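BauA (Acinetobacter baumannii, PDB 6HCP) probably takes up ferric preacinetobactin across the outer membrane as a TonB-dependent siderophore receptor. Local coordinates at residues 325-338 against 381-395. Residues are numbered along the deposited sequence; the frame is centred on the assembly and turned at random. Where two conformers were deposited one is given.
Sequences ITSSTGTLSSTLGQ and YRIIPGFSDPVITNI. With EDO (1,2-ethanediol), chain Q.
An antiparallel beta ladder, interrupted by a loop, joins the start of barrel strand 331-358 to residues 381-395. At one end Gln338 and Tyr381 form a hydrogen-bonded pair. The chain of 381-395 then swings out through a type II turn from Ile384 to Phe387. It returns as strand 391-394, where Leu332 pairs with Thr393 and Ser334 with Val391. Leu332 N to Thr393 O is 2.8 Å.

Two waters bridge the backbones where the strands part. One accepts from Ile384 N and lies 2.8 Å from Leu336 O. The other accepts from Leu336 N and lies near Phe387 O and Asp389 O. Leu336 points toward 381-395. Leu336 CD1 sits 4.0 Å from Val391 CG2 and also meets CD2 of the Phe387 ring obliquely. Ile384 CD1 packs against Leu336 CB. Ile384 CD1 also lies 3.7 Å from Gln338 CG. The amide of Gln338 runs alongside the Tyr381 ring, the planes 53° apart. Gln338 OE1 lies at the ring edge, 3.4 Å from Tyr381 CD2, while Gln338 NE2 bonds to Glu407 O and Asn318 OD1. Pro385 CD lies over one face of the Tyr381 ring, offset toward its rim.

A third water ties Ser334 OG to Val391 O and Thr393 OG1. At the far end, Asn394 CG is anti to the backbone N (chi1 -176°), which carries Asn394 ND2 across to Thr329 O at 3.0 Å. The bond is nearly straight, 167° at the hydrogen, but the donor stands above the carbonyl plane. Asn394 OD1 is held by Tyr396 N. Ile395 N bonds to Gly330 O at the close of the Ser327-Gly330 type I turn. Ser328 O accepts from Asn399 of a second subunit. The ladder extends the pairing of neighbouring strands 331-358 and 361-381, antiparallel as in the beta-barrel of TonB-dependent receptors.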
ATOM      1  N   ILE A 325       5.548 -20.319 -22.542  1.00 24.39           N
ATOM      2  CA  ILE A 325       4.398 -19.500 -22.915  1.00 26.10           C
ATOM      3  C   ILE A 325       4.101 -19.721 -24.402  1.00 28.17           C
ATOM      4  O   ILE A 325       4.911 -19.372 -25.278  1.00 27.08           O
ATOM      5  CB  ILE A 325       4.631 -18.014 -22.598  1.00 25.72           C
ATOM      6  CG1 ILE A 325       4.856 -17.786 -21.104  1.00 26.05           C
ATOM      7  CG2 ILE A 325       3.486 -17.149 -23.143  1.00 27.24           C
ATOM      8  CD1 ILE A 325       5.224 -16.365 -20.746  1.00 27.26           C
ATOM      9  N   THR A 326       2.944 -20.325 -24.685  1.00 26.56           N
ATOM     10  CA  THR A 326       2.625 -20.779 -26.033  1.00 27.65           C
ATOM     11  C   THR A 326       1.572 -19.909 -26.716  1.00 32.36           C
ATOM     12  O   THR A 326       1.308 -20.118 -27.889  1.00 31.90           O
ATOM     13  CB  THR A 326       2.152 -22.233 -26.047  1.00 31.95           C
ATOM     14  OG1 THR A 326       0.958 -22.323 -25.275  1.00 32.57           O
ATOM     15  CG2 THR A 326       3.201 -23.176 -25.498  1.00 32.67           C
ATOM     16  N   SER A 327       1.028 -18.910 -26.010  0.50 27.52           N
ATOM     17  CA  SER A 327       0.100 -17.955 -26.650  0.50 31.05           C
ATOM     18  C   SER A 327       0.205 -16.581 -25.989  0.50 29.43           C
ATOM     19  O   SER A 327       0.453 -16.475 -24.791  0.50 31.94           O
ATOM     20  CB  SER A 327      -1.333 -18.464 -26.625  0.50 28.08           C
ATOM     21  OG  SER A 327      -2.223 -17.475 -27.140  0.50 28.76           O
ATOM     22  N   SER A 328      -0.128 -15.537 -26.752  1.00 33.07           N
ATOM     23  CA  SER A 328      -0.242 -14.193 -26.205  1.00 34.37           C
ATOM     24  C   SER A 328      -1.446 -14.080 -25.261  1.00 35.28           C
ATOM     25  O   SER A 328      -1.550 -13.117 -24.494  1.00 42.27           O
ATOM     26  CB  SER A 328      -0.334 -13.180 -27.321  1.00 47.78           C
ATOM     27  OG  SER A 328      -1.497 -13.414 -28.098  1.00 44.34           O
ATOM     28  N   THR A 329      -2.325 -15.084 -25.246  1.00 34.47           N
ATOM     29  CA  THR A 329      -3.420 -15.089 -24.269  1.00 37.00           C
ATOM     30  C   THR A 329      -2.903 -15.496 -22.882  1.00 33.82           C
ATOM     31  O   THR A 329      -3.658 -15.452 -21.906  1.00 34.02           O
ATOM     32  CB  THR A 329      -4.564 -16.030 -24.674  1.00 39.45           C
ATOM     33  OG1 THR A 329      -4.056 -17.369 -24.691  1.00 36.96           O
ATOM     34  CG2 THR A 329      -5.174 -15.694 -26.016  1.00 44.43           C
ATOM     35  N   GLY A 330      -1.693 -16.063 -22.821  1.00 30.83           N
ATOM     36  CA  GLY A 330      -1.075 -16.447 -21.561  1.00 29.59           C
ATOM     37  C   GLY A 330      -0.984 -17.949 -21.340  1.00 28.72           C
ATOM     38  O   GLY A 330      -0.538 -18.383 -20.281  1.00 26.85           O
ATOM     39  N   THR A 331      -1.332 -18.750 -22.351  1.00 29.62           N
ATOM     40  CA  THR A 331      -1.245 -20.206 -22.236  1.00 28.86           C
ATOM     41  C   THR A 331       0.193 -20.626 -21.881  1.00 28.28           C
ATOM     42  O   THR A 331       1.155 -20.161 -22.486  1.00 27.67           O
ATOM     43  CB  THR A 331      -1.720 -20.898 -23.520  1.00 33.75           C
ATOM     44  OG1 THR A 331      -3.018 -20.381 -23.842  1.00 32.33           O
ATOM     45  CG2 THR A 331      -1.765 -22.406 -23.356  1.00 32.02           C
ATOM     46  N   LEU A 332       0.306 -21.495 -20.882  1.00 26.33           N
ATOM     47  CA  LEU A 332       1.573 -22.000 -20.362  1.00 27.55           C
ATOM     48  C   LEU A 332       1.555 -23.532 -20.389  1.00 29.28           C
ATOM     49  O   LEU A 332       0.618 -24.160 -19.929  1.00 30.26           O
ATOM     50  CB  LEU A 332       1.794 -21.491 -18.936  1.00 23.64           C
ATOM     51  CG  LEU A 332       3.169 -21.774 -18.336  1.00 27.60           C
ATOM     52  CD1 LEU A 332       4.222 -20.903 -18.993  1.00 26.22           C
ATOM     53  CD2 LEU A 332       3.177 -21.564 -16.831  1.00 29.25           C
ATOM     54  N   SER A 333       2.606 -24.112 -20.967  1.00 24.16           N
ATOM     55  CA  SER A 333       2.796 -25.554 -21.039  1.00 28.67           C
ATOM     56  C   SER A 333       4.040 -25.913 -20.224  1.00 28.43           C
ATOM     57  O   SER A 333       5.144 -25.470 -20.559  1.00 26.92           O
ATOM     58  CB  SER A 333       2.934 -25.994 -22.489  1.00 32.35           C
ATOM     59  OG  SER A 333       3.145 -27.391 -22.563  1.00 30.75           O
ATOM     60  N   SER A 334       3.848 -26.689 -19.155  1.00 27.23           N
ATOM     61  CA  SER A 334       4.916 -27.012 -18.239  1.00 29.33           C
ATOM     62  C   SER A 334       5.204 -28.518 -18.291  1.00 30.64           C
ATOM     63  O   SER A 334       4.382 -29.354 -17.919  1.00 32.12           O
ATOM     64  CB  SER A 334       4.612 -26.526 -16.828  1.00 26.48           C
ATOM     65  OG  SER A 334       4.352 -25.121 -16.793  1.00 28.06           O
ATOM     66  N   THR A 335       6.462 -28.853 -18.559  1.00 31.16           N
ATOM     67  CA  THR A 335       6.939 -30.218 -18.396  1.00 30.06           C
ATOM     68  C   THR A 335       7.485 -30.371 -16.976  1.00 30.68           C
ATOM     69  O   THR A 335       8.065 -29.446 -16.424  1.00 34.43           O
ATOM     70  CB  THR A 335       8.015 -30.532 -19.445  1.00 33.09           C
ATOM     71  OG1 THR A 335       9.108 -29.679 -19.122  1.00 37.76           O
ATOM     72  CG2 THR A 335       7.576 -30.255 -20.865  1.00 33.11           C
ATOM     73  N   LEU A 336       7.338 -31.573 -16.416  1.00 29.50           N
ATOM     74  CA  LEU A 336       7.726 -31.848 -15.062  1.00 28.69           C
ATOM     75  C   LEU A 336       9.022 -32.667 -15.060  1.00 30.96           C
ATOM     76  O   LEU A 336       9.222 -33.488 -15.932  1.00 32.83           O
ATOM     77  CB  LEU A 336       6.596 -32.614 -14.374  1.00 30.28           C
ATOM     78  CG  LEU A 336       5.224 -31.939 -14.424  1.00 32.93           C
ATOM     79  CD1 LEU A 336       4.190 -32.781 -13.693  1.00 34.75           C
ATOM     80  CD2 LEU A 336       5.294 -30.541 -13.834  1.00 31.60           C
ATOM     81  N   GLY A 337       9.836 -32.487 -14.021  1.00 31.38           N
ATOM     82  CA  GLY A 337      11.121 -33.183 -13.880  1.00 30.93           C
ATOM     83  C   GLY A 337      11.544 -33.301 -12.432  1.00 31.00           C
ATOM     84  O   GLY A 337      10.991 -32.643 -11.542  1.00 29.07           O
ATOM     85  N   GLN A 338      12.475 -34.220 -12.175  1.00 29.92           N
ATOM     86  CA  GLN A 338      13.046 -34.423 -10.856  1.00 28.02           C
ATOM     87  C   GLN A 338      14.567 -34.506 -10.997  1.00 29.83           C
ATOM     88  O   GLN A 338      15.082 -35.110 -11.941  1.00 28.97           O
ATOM     89  CB  GLN A 338      12.490 -35.692 -10.212  1.00 30.68           C
ATOM     90  CG  GLN A 338      10.979 -35.665 -10.033  1.00 30.26           C
ATOM     91  CD  GLN A 338      10.444 -36.898  -9.331  1.00 33.48           C
ATOM     92  OE1 GLN A 338      11.158 -37.877  -9.104  1.00 32.30           O
ATOM     93  NE2 GLN A 338       9.234 -36.775  -8.806  1.00 30.53           N
ATOM     94  N   TYR A 381      14.808 -37.683 -13.336  1.00 33.25           N
ATOM     95  CA  TYR A 381      13.922 -37.962 -14.456  1.00 35.00           C
ATOM     96  C   TYR A 381      13.825 -36.713 -15.330  1.00 35.39           C
ATOM     97  O   TYR A 381      13.382 -35.645 -14.866  1.00 36.38           O
ATOM     98  CB  TYR A 381      12.489 -38.260 -13.999  1.00 33.78           C
ATOM     99  CG  TYR A 381      12.273 -39.569 -13.291  1.00 34.29           C
ATOM    100  CD1 TYR A 381      12.366 -40.776 -13.968  1.00 43.63           C
ATOM    101  CD2 TYR A 381      11.733 -39.579 -12.017  1.00 40.89           C
ATOM    102  CE1 TYR A 381      12.042 -41.973 -13.345  1.00 42.17           C
ATOM    103  CE2 TYR A 381      11.415 -40.761 -11.378  1.00 45.03           C
ATOM    104  CZ  TYR A 381      11.556 -41.958 -12.050  1.00 42.16           C
ATOM    105  OH  TYR A 381      11.195 -43.091 -11.393  1.00 55.40           O
ATOM    106  N   ARG A 382      14.083 -36.897 -16.618  1.00 33.17           N
ATOM    107  CA  ARG A 382      13.698 -35.941 -17.620  1.00 40.75           C
ATOM    108  C   ARG A 382      12.200 -36.106 -17.915  1.00 44.47           C
ATOM    109  O   ARG A 382      11.529 -35.155 -18.273  1.00 40.67           O
ATOM    110  CB  ARG A 382      14.541 -36.136 -18.887  1.00 53.68           C
ATOM    111  CG  ARG A 382      14.655 -34.882 -19.744  1.00 72.24           C
ATOM    112  CD  ARG A 382      15.393 -35.087 -21.061  1.00 89.04           C
ATOM    113  NE  ARG A 382      14.821 -36.156 -21.876  1.00 99.56           N
ATOM    114  CZ  ARG A 382      13.759 -36.030 -22.669  1.00 90.30           C
ATOM    115  NH1 ARG A 382      13.184 -34.852 -22.839  1.00 73.60           N
ATOM    116  NH2 ARG A 382      13.260 -37.092 -23.274  1.00 84.38           N
ATOM    117  N   ILE A 383      11.734 -37.355 -17.915  1.00 40.63           N
ATOM    118  CA  ILE A 383      10.313 -37.687 -18.084  1.00 44.06           C
ATOM    119  C   ILE A 383       9.902 -38.545 -16.890  1.00 41.23           C
ATOM    120  O   ILE A 383      10.492 -39.583 -16.645  1.00 44.27           O
ATOM    121  CB  ILE A 383      10.054 -38.425 -19.416  1.00 47.48           C
ATOM    122  CG1 ILE A 383      10.541 -37.643 -20.638  1.00 53.96           C
ATOM    123  CG2 ILE A 383       8.583 -38.783 -19.543  1.00 61.41           C
ATOM    124  CD1 ILE A 383      10.561 -38.457 -21.913  1.00 62.03           C
ATOM    125  N   ILE A 384       8.990 -38.035 -16.063  1.00 34.39           N
ATOM    126  CA  ILE A 384       8.551 -38.739 -14.886  1.00 37.78           C
ATOM    127  C   ILE A 384       7.493 -39.758 -15.306  1.00 47.30           C
ATOM    128  O   ILE A 384       6.468 -39.384 -15.879  1.00 39.24           O
ATOM    129  CB  ILE A 384       7.973 -37.762 -13.849  1.00 37.77           C
ATOM    130  CG1 ILE A 384       8.954 -36.648 -13.479  1.00 35.78           C
ATOM    131  CG2 ILE A 384       7.500 -38.507 -12.620  1.00 39.83           C
ATOM    132  CD1 ILE A 384       8.348 -35.611 -12.576  1.00 35.75           C
ATOM    133  N   PRO A 385       7.672 -41.059 -14.981  1.00 44.87           N
ATOM    134  CA  PRO A 385       6.654 -42.071 -15.281  1.00 46.41           C
ATOM    135  C   PRO A 385       5.288 -41.703 -14.679  1.00 37.76           C
ATOM    136  O   PRO A 385       5.183 -41.408 -13.485  1.00 43.86           O
ATOM    137  CB  PRO A 385       7.210 -43.365 -14.663  1.00 49.53           C
ATOM    138  CG  PRO A 385       8.702 -43.121 -14.553  1.00 50.89           C
ATOM    139  CD  PRO A 385       8.847 -41.629 -14.304  1.00 48.74           C
ATOM    140  N   GLY A 386       4.269 -41.634 -15.539  1.00 38.94           N
ATOM    141  CA  GLY A 386       2.906 -41.317 -15.113  1.00 42.79           C
ATOM    142  C   GLY A 386       2.622 -39.825 -15.185  1.00 45.94           C
ATOM    143  O   GLY A 386       1.513 -39.380 -14.913  1.00 42.84           O
ATOM    144  N   PHE A 387       3.641 -39.029 -15.522  1.00 41.21           N
ATOM    145  CA  PHE A 387       3.529 -37.557 -15.469  1.00 35.93           C
ATOM    146  C   PHE A 387       4.199 -36.963 -16.706  1.00 46.31           C
ATOM    147  O   PHE A 387       4.919 -35.956 -16.626  1.00 47.69           O
ATOM    148  CB  PHE A 387       4.171 -37.024 -14.188  1.00 36.51           C
ATOM    149  CG  PHE A 387       3.402 -37.299 -12.928  1.00 40.66           C
ATOM    150  CD1 PHE A 387       3.541 -38.503 -12.254  1.00 39.30           C
ATOM    151  CD2 PHE A 387       2.567 -36.337 -12.387  1.00 44.34           C
ATOM    152  CE1 PHE A 387       2.788 -38.778 -11.126  1.00 47.20           C
ATOM    153  CE2 PHE A 387       1.847 -36.595 -11.231  1.00 42.54           C
ATOM    154  CZ  PHE A 387       1.962 -37.810 -10.597  1.00 44.95           C
ATOM    155  N   SER A 388       4.054 -37.667 -17.827  1.00 37.70           N
ATOM    156  CA  SER A 388       4.810 -37.372 -19.016  1.00 46.42           C
ATOM    157  C   SER A 388       4.109 -36.284 -19.838  1.00 42.87           C
ATOM    158  O   SER A 388       4.717 -35.659 -20.686  1.00 44.73           O
ATOM    159  CB  SER A 388       5.040 -38.628 -19.830  1.00 51.58           C
ATOM    160  OG  SER A 388       3.809 -39.167 -20.282  1.00 54.37           O
ATOM    161  N   ASP A 389       2.799 -36.119 -19.652  1.00 36.72           N
ATOM    162  CA  ASP A 389       2.081 -35.084 -20.377  1.00 41.91           C
ATOM    163  C   ASP A 389       2.398 -33.740 -19.729  1.00 32.06           C
ATOM    164  O   ASP A 389       2.445 -33.635 -18.508  1.00 36.91           O
ATOM    165  CB  ASP A 389       0.572 -35.312 -20.363  1.00 44.42           C
ATOM    166  CG  ASP A 389       0.111 -36.529 -21.147  1.00 52.83           C
ATOM    167  OD1 ASP A 389       0.819 -36.945 -22.095  1.00 50.40           O
ATOM    168  OD2 ASP A 389      -0.994 -36.992 -20.855  1.00 59.57           O
ATOM    169  N   PRO A 390       2.575 -32.669 -20.527  1.00 36.93           N
ATOM    170  CA  PRO A 390       2.762 -31.335 -19.965  1.00 36.52           C
ATOM    171  C   PRO A 390       1.473 -30.846 -19.292  1.00 35.45           C
ATOM    172  O   PRO A 390       0.375 -31.255 -19.666  1.00 35.06           O
ATOM    173  CB  PRO A 390       3.148 -30.475 -21.170  1.00 39.10           C
ATOM    174  CG  PRO A 390       2.607 -31.223 -22.368  1.00 52.14           C
ATOM    175  CD  PRO A 390       2.651 -32.689 -21.993  1.00 41.39           C
ATOM    176  N   VAL A 391       1.636 -30.071 -18.221  1.00 34.32           N
ATOM    177  CA  VAL A 391       0.537 -29.435 -17.526  1.00 31.07           C
ATOM    178  C   VAL A 391       0.247 -28.101 -18.213  1.00 33.00           C
ATOM    179  O   VAL A 391       1.148 -27.278 -18.404  1.00 32.47           O
ATOM    180  CB  VAL A 391       0.880 -29.253 -16.037  1.00 32.59           C
ATOM    181  CG1 VAL A 391      -0.257 -28.580 -15.282  1.00 33.35           C
ATOM    182  CG2 VAL A 391       1.245 -30.587 -15.389  1.00 37.43           C
ATOM    183  N   ILE A 392      -1.022 -27.896 -18.596  1.00 30.48           N
ATOM    184  CA  ILE A 392      -1.425 -26.718 -19.346  1.00 28.69           C
ATOM    185  C   ILE A 392      -2.158 -25.778 -18.396  1.00 32.74           C
ATOM    186  O   ILE A 392      -3.128 -26.187 -17.764  1.00 31.62           O
ATOM    187  CB  ILE A 392      -2.315 -27.064 -20.555  1.00 30.99           C
ATOM    188  CG1 ILE A 392      -1.700 -28.140 -21.454  1.00 34.09           C
ATOM    189  CG2 ILE A 392      -2.665 -25.805 -21.337  1.00 34.56           C
ATOM    190  CD1 ILE A 392      -0.358 -27.774 -22.031  1.00 37.01           C
ATOM    191  N   THR A 393      -1.616 -24.569 -18.229  1.00 30.11           N
ATOM    192  CA  THR A 393      -2.225 -23.558 -17.380  1.00 30.29           C
ATOM    193  C   THR A 393      -2.288 -22.258 -18.179  1.00 28.62           C
ATOM    194  O   THR A 393      -1.978 -22.220 -19.394  1.00 29.67           O
ATOM    195  CB  THR A 393      -1.467 -23.381 -16.058  1.00 29.80           C
ATOM    196  OG1 THR A 393      -0.134 -22.921 -16.329  1.00 26.83           O
ATOM    197  CG2 THR A 393      -1.396 -24.649 -15.243  1.00 32.41           C
ATOM    198  N   ASN A 394      -2.612 -21.174 -17.486  1.00 28.62           N
ATOM    199  CA  ASN A 394      -2.527 -19.840 -18.070  1.00 28.13           C
ATOM    200  C   ASN A 394      -1.856 -18.936 -17.033  1.00 25.13           C
ATOM    201  O   ASN A 394      -2.218 -18.987 -15.855  1.00 26.89           O
ATOM    202  CB  ASN A 394      -3.921 -19.356 -18.505  1.00 31.61           C
ATOM    203  CG  ASN A 394      -3.899 -18.019 -19.201  1.00 29.28           C
ATOM    204  OD1 ASN A 394      -3.558 -16.992 -18.605  1.00 28.07           O
ATOM    205  ND2 ASN A 394      -4.203 -18.022 -20.492  1.00 28.70           N
ATOM    206  N   ILE A 395      -0.912 -18.093 -17.469  1.00 23.99           N
ATOM    207  CA  ILE A 395      -0.127 -17.299 -16.521  1.00 25.65           C
ATOM    208  C   ILE A 395      -1.018 -16.305 -15.763  1.00 24.59           C
ATOM    209  O   ILE A 395      -0.619 -15.840 -14.700  1.00 26.42           O
ATOM    210  CB  ILE A 395       1.054 -16.562 -17.182  1.00 27.57           C
ATOM    211  CG1 ILE A 395       0.595 -15.458 -18.132  1.00 26.55           C
ATOM    212  CG2 ILE A 395       1.982 -17.558 -17.871  1.00 31.05           C
ATOM    213  CD1 ILE A 395       1.725 -14.660 -18.730  1.00 27.84           C
TER
HETATM  214  C1  EDO Q 814       7.424 -40.999 -10.119  1.00 63.22           C
HETATM  215  O1  EDO Q 814       7.682 -41.236  -8.739  1.00 56.67           O
HETATM  216  C2  EDO Q 814       6.364 -41.964 -10.620  1.00 63.42           C
HETATM  217  O2  EDO Q 814       5.077 -41.369 -10.436  1.00 82.86           O
HETATM  218  O   HOH W   1      -4.865 -20.349 -21.901  1.00 33.77           O
HETATM  219  O   HOH W   2       1.704 -24.852 -17.149  1.00 28.00           O
HETATM  220  O   HOH W   3       7.698 -35.693 -16.735  1.00 35.68           O
HETATM  221  O   HOH W   4       5.450 -33.407 -17.759  1.00 40.35           O